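Local coordinates for protein Exo-arabinanase (Penicillium chrysogenum, PDB 3A72) that probably releases arabinobiose from the ends of alpha-1,5-linked arabinan chains, as an exo-acting glycoside hydrolase with a six-bladed beta-propeller fold, at residues 35-40 against 52-58. Sequence-based numbering, arbitrary orientation.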
ATOM      1  N   ASP A  35      -1.575  18.454   5.244  1.00  4.93           N
ATOM      2  CA  ASP A  35      -1.094  17.677   6.360  1.00  5.23           C
ATOM      3  C   ASP A  35      -0.812  16.220   5.937  1.00  4.86           C
ATOM      4  O   ASP A  35      -1.502  15.649   5.113  1.00  5.39           O
ATOM      5  CB  ASP A  35      -2.123  17.700   7.501  1.00  5.62           C
ATOM      6  CG  ASP A  35      -2.258  19.031   8.214  1.00  6.41           C
ATOM      7  OD1 ASP A  35      -1.427  19.921   7.971  1.00  6.92           O
ATOM      8  OD2 ASP A  35      -3.251  19.110   9.018  1.00  8.20           O
ATOM      9  N   LEU A  36       0.203  15.637   6.566  1.00  4.65           N
ATOM     10  CA  LEU A  36       0.611  14.258   6.327  1.00  4.99           C
ATOM     11  C   LEU A  36       0.230  13.384   7.517  1.00  5.21           C
ATOM     12  O   LEU A  36       0.491  13.753   8.668  1.00  6.85           O
ATOM     13  CB  LEU A  36       2.109  14.192   6.136  1.00  6.54           C
ATOM     14  CG  LEU A  36       2.754  15.104   5.192  1.00  9.16           C
ATOM     15  CD1 LEU A  36       4.257  14.866   5.112  1.00 11.63           C
ATOM     16  CD2 LEU A  36       2.146  15.032   3.798  1.00 13.46           C
ATOM     17  N   LEU A  37      -0.328  12.220   7.214  1.00  4.91           N
ATOM     18  CA  LEU A  37      -0.614  11.188   8.217  1.00  4.59           C
ATOM     19  C   LEU A  37       0.126   9.930   7.866  1.00  4.93           C
ATOM     20  O   LEU A  37       0.252   9.576   6.665  1.00  6.48           O
ATOM     21  CB  LEU A  37      -2.113  10.880   8.262  1.00  5.52           C
ATOM     22  CG  LEU A  37      -3.061  12.053   8.589  1.00  6.59           C
ATOM     23  CD1 LEU A  37      -4.471  11.539   8.602  1.00  8.92           C
ATOM     24  CD2 LEU A  37      -2.704  12.656   9.894  1.00  7.17           C
ATOM     25  N   ALA A  38       0.599   9.231   8.888  1.00  4.70           N
ATOM     26  CA  ALA A  38       1.332   7.992   8.737  1.00  4.71           C
ATOM     27  C   ALA A  38       0.771   6.961   9.715  1.00  4.29           C
ATOM     28  O   ALA A  38       0.379   7.275  10.835  1.00  5.31           O
ATOM     29  CB  ALA A  38       2.811   8.203   9.002  1.00  5.81           C
ATOM     30  N   THR A  39       0.787   5.707   9.272  1.00  4.58           N
ATOM     31  CA  THR A  39       0.445   4.554  10.087  1.00  4.57           C
ATOM     32  C   THR A  39       1.296   3.362   9.670  1.00  4.26           C
ATOM     33  O   THR A  39       2.101   3.422   8.712  1.00  4.52           O
ATOM     34  CB  THR A  39      -1.063   4.253   9.986  1.00  4.80           C
ATOM     35  OG1 THR A  39      -1.433   3.309  10.996  1.00  5.41           O
ATOM     36  CG2 THR A  39      -1.437   3.651   8.654  1.00  5.17           C
ATOM     37  N   TRP A  40       1.183   2.260  10.402  1.00  4.50           N
ATOM     38  CA  TRP A  40       1.976   1.075  10.263  1.00  4.10           C
ATOM     39  C   TRP A  40       1.380  -0.018  11.125  1.00  4.27           C
ATOM     40  O   TRP A  40       0.580   0.247  12.022  1.00  5.19           O
ATOM     41  CB  TRP A  40       3.452   1.339  10.666  1.00  4.85           C
ATOM     42  CG  TRP A  40       3.606   1.894  12.035  1.00  4.85           C
ATOM     43  CD1 TRP A  40       3.725   1.208  13.201  1.00  5.38           C
ATOM     44  CD2 TRP A  40       3.627   3.287  12.386  1.00  4.97           C
ATOM     45  NE1 TRP A  40       3.830   2.129  14.212  1.00  5.94           N
ATOM     46  CE2 TRP A  40       3.777   3.390  13.796  1.00  5.26           C
ATOM     47  CE3 TRP A  40       3.578   4.496  11.675  1.00  5.39           C
ATOM     48  CZ2 TRP A  40       3.830   4.581  14.486  1.00  6.05           C
ATOM     49  CZ3 TRP A  40       3.639   5.699  12.354  1.00  6.33           C
ATOM     50  CH2 TRP A  40       3.792   5.732  13.741  1.00  6.45           C
ATOM     51  N   PHE A  52      -3.884   0.418  15.044  1.00  5.40           N
ATOM     52  CA  PHE A  52      -3.103   1.209  14.094  1.00  4.93           C
ATOM     53  C   PHE A  52      -2.935   2.648  14.598  1.00  5.40           C
ATOM     54  O   PHE A  52      -3.920   3.359  14.732  1.00  5.70           O
ATOM     55  CB  PHE A  52      -3.723   1.222  12.721  1.00  5.50           C
ATOM     56  CG  PHE A  52      -3.783  -0.117  12.021  1.00  5.04           C
ATOM     57  CD1 PHE A  52      -2.661  -0.948  11.935  1.00  5.93           C
ATOM     58  CD2 PHE A  52      -4.963  -0.538  11.421  1.00  5.52           C
ATOM     59  CE1 PHE A  52      -2.748  -2.173  11.272  1.00  6.55           C
ATOM     60  CE2 PHE A  52      -5.033  -1.731  10.741  1.00  6.56           C
ATOM     61  CZ  PHE A  52      -3.920  -2.551  10.677  1.00  6.76           C
ATOM     62  N   PRO A  53      -1.709   3.070  14.889  1.00  5.38           N
ATOM     63  CA  PRO A  53      -1.477   4.447  15.339  1.00  5.58           C
ATOM     64  C   PRO A  53      -1.573   5.391  14.153  1.00  5.26           C
ATOM     65  O   PRO A  53      -1.221   5.028  13.060  1.00  6.21           O
ATOM     66  CB  PRO A  53      -0.062   4.419  15.889  1.00  6.38           C
ATOM     67  CG  PRO A  53       0.601   3.313  15.150  1.00  8.21           C
ATOM     68  CD  PRO A  53      -0.464   2.284  14.845  1.00  6.00           C
ATOM     69  N   ILE A  54      -2.010   6.627  14.444  1.00  5.16           N
ATOM     70  CA  ILE A  54      -2.100   7.667  13.407  1.00  5.13           C
ATOM     71  C   ILE A  54      -1.227   8.809  13.851  1.00  5.10           C
ATOM     72  O   ILE A  54      -1.532   9.462  14.869  1.00  5.70           O
ATOM     73  CB  ILE A  54      -3.540   8.104  13.184  1.00  5.46           C
ATOM     74  CG1 ILE A  54      -4.490   6.972  12.864  1.00  5.84           C
ATOM     75  CG2 ILE A  54      -3.603   9.188  12.108  1.00  6.45           C
ATOM     76  CD1 ILE A  54      -4.218   6.246  11.582  1.00  7.14           C
ATOM     77  N   TYR A  55      -0.133   9.059  13.130  1.00  5.03           N
ATOM     78  CA  TYR A  55       0.801  10.141  13.418  1.00  5.10           C
ATOM     79  C   TYR A  55       0.651  11.191  12.344  1.00  4.81           C
ATOM     80  O   TYR A  55       0.513  10.894  11.166  1.00  6.65           O
ATOM     81  CB  TYR A  55       2.236   9.640  13.476  1.00  5.50           C
ATOM     82  CG  TYR A  55       2.663   9.036  14.811  1.00  5.79           C
ATOM     83  CD1 TYR A  55       1.941   8.031  15.421  1.00  6.77           C
ATOM     84  CD2 TYR A  55       3.841   9.435  15.408  1.00  7.02           C
ATOM     85  CE1 TYR A  55       2.351   7.484  16.589  1.00  8.27           C
ATOM     86  CE2 TYR A  55       4.270   8.877  16.602  1.00  9.29           C
ATOM     87  CZ  TYR A  55       3.526   7.899  17.207  1.00  8.85           C
ATOM     88  OH  TYR A  55       3.961   7.385  18.389  1.00 11.23           O
ATOM     89  N   ARG A  56       0.720  12.468  12.741  1.00  5.07           N
ATOM     90  CA  ARG A  56       0.553  13.601  11.838  1.00  4.97           C
ATOM     91  C   ARG A  56       1.789  14.474  11.809  1.00  4.51           C
ATOM     92  O   ARG A  56       2.440  14.677  12.838  1.00  5.35           O
ATOM     93  CB  ARG A  56      -0.611  14.478  12.312  1.00  5.49           C
ATOM     94  CG  ARG A  56      -0.862  15.701  11.443  1.00  5.75           C
ATOM     95  CD  ARG A  56      -2.202  16.321  11.729  1.00  6.63           C
ATOM     96  NE  ARG A  56      -2.274  16.896  13.064  1.00  6.67           N
ATOM     97  CZ  ARG A  56      -3.375  17.231  13.695  1.00  9.21           C
ATOM     98  NH1 ARG A  56      -4.537  16.987  13.141  1.00 11.85           N
ATOM     99  NH2 ARG A  56      -3.250  17.811  14.912  1.00 13.61           N
ATOM    100  N   SER A  57       2.081  15.019  10.639  1.00  4.84           N
ATOM    101  CA  SER A  57       3.046  16.102  10.469  1.00  4.72           C
ATOM    102  C   SER A  57       2.369  17.276   9.822  1.00  4.72           C
ATOM    103  O   SER A  57       1.729  17.126   8.763  1.00  5.38           O
ATOM    104  CB  SER A  57       4.253  15.657   9.628  1.00  5.51           C
ATOM    105  OG  SER A  57       5.116  16.779   9.409  1.00  5.86           O
ATOM    106  N   LYS A  58       2.531  18.456  10.409  1.00  5.18           N
ATOM    107  CA  LYS A  58       2.021  19.730   9.893  1.00  5.35           C
ATOM    108  C   LYS A  58       3.121  20.624   9.371  1.00  5.76           C
ATOM    109  O   LYS A  58       2.876  21.782   9.027  1.00  6.28           O
ATOM    110  CB  LYS A  58       1.178  20.462  10.955  1.00  5.66           C
ATOM    111  CG  LYS A  58      -0.101  19.709  11.280  1.00  5.86           C
ATOM    112  CD  LYS A  58      -0.955  20.397  12.301  1.00  7.36           C
ATOM    113  CE  LYS A  58      -1.429  21.700  11.810  1.00  8.00           C
ATOM    114  NZ  LYS A  58      -2.216  21.778  10.601  1.00 64.60           N
TER
HETATM  115  O   HOH W   1      -1.716  22.525   8.279  1.00  6.80           O
HETATM  116  O   HOH W   2       0.780  20.626   6.592  1.00  9.22           O
HETATM  117  O   HOH W   3      -4.327  20.545  11.117  1.00 19.91           O
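Trp40 lies over Pro53 and against Tyr55 where two antiparallel strands pair. Pro53 CG sits 3.3 Å above one face of the Trp40 ring, and Trp40 CH2 stands over one face of the Tyr55 ring, 3.4 Å from Tyr55 CD1. With the ring planes at 56° this aromatic pair is oblique. A chi1 of 55°, which sets Trp40 CG between its backbone N and carbonyl carbon, brings the indole back across the neighbouring strand. Ala38 and Tyr55 form a hydrogen-bonded pair (Ala38 N to Tyr55 O 2.8 Å), as do Leu36 and Ser57. On the face opposite Ala38 and Tyr55, Leu37 CD2 packs alongside the Arg56 stem, 3.7 Å from Arg56 CB. Thr39 OG1 donates to Pro53 O at 2.7 Å, tilted 25° from the carbonyl plane, so the buried hydroxyl takes up that carbonyl beyond the last interstrand backbone bond. At the opposite end, Lys58 NZ forms a salt bridge with Asp35, its hydrogen bonds to Asp35 OD1 and OD2 both weak at 3.3 Å; two waters also bridge it to the carboxylate, one to each oxygen. Backbone bonds, apolar packing and the Thr39 hydroxyl thus join the buried middle strands of a four-stranded propeller blade, while the long, partly water-mediated link is consistent with a solvated ion pair.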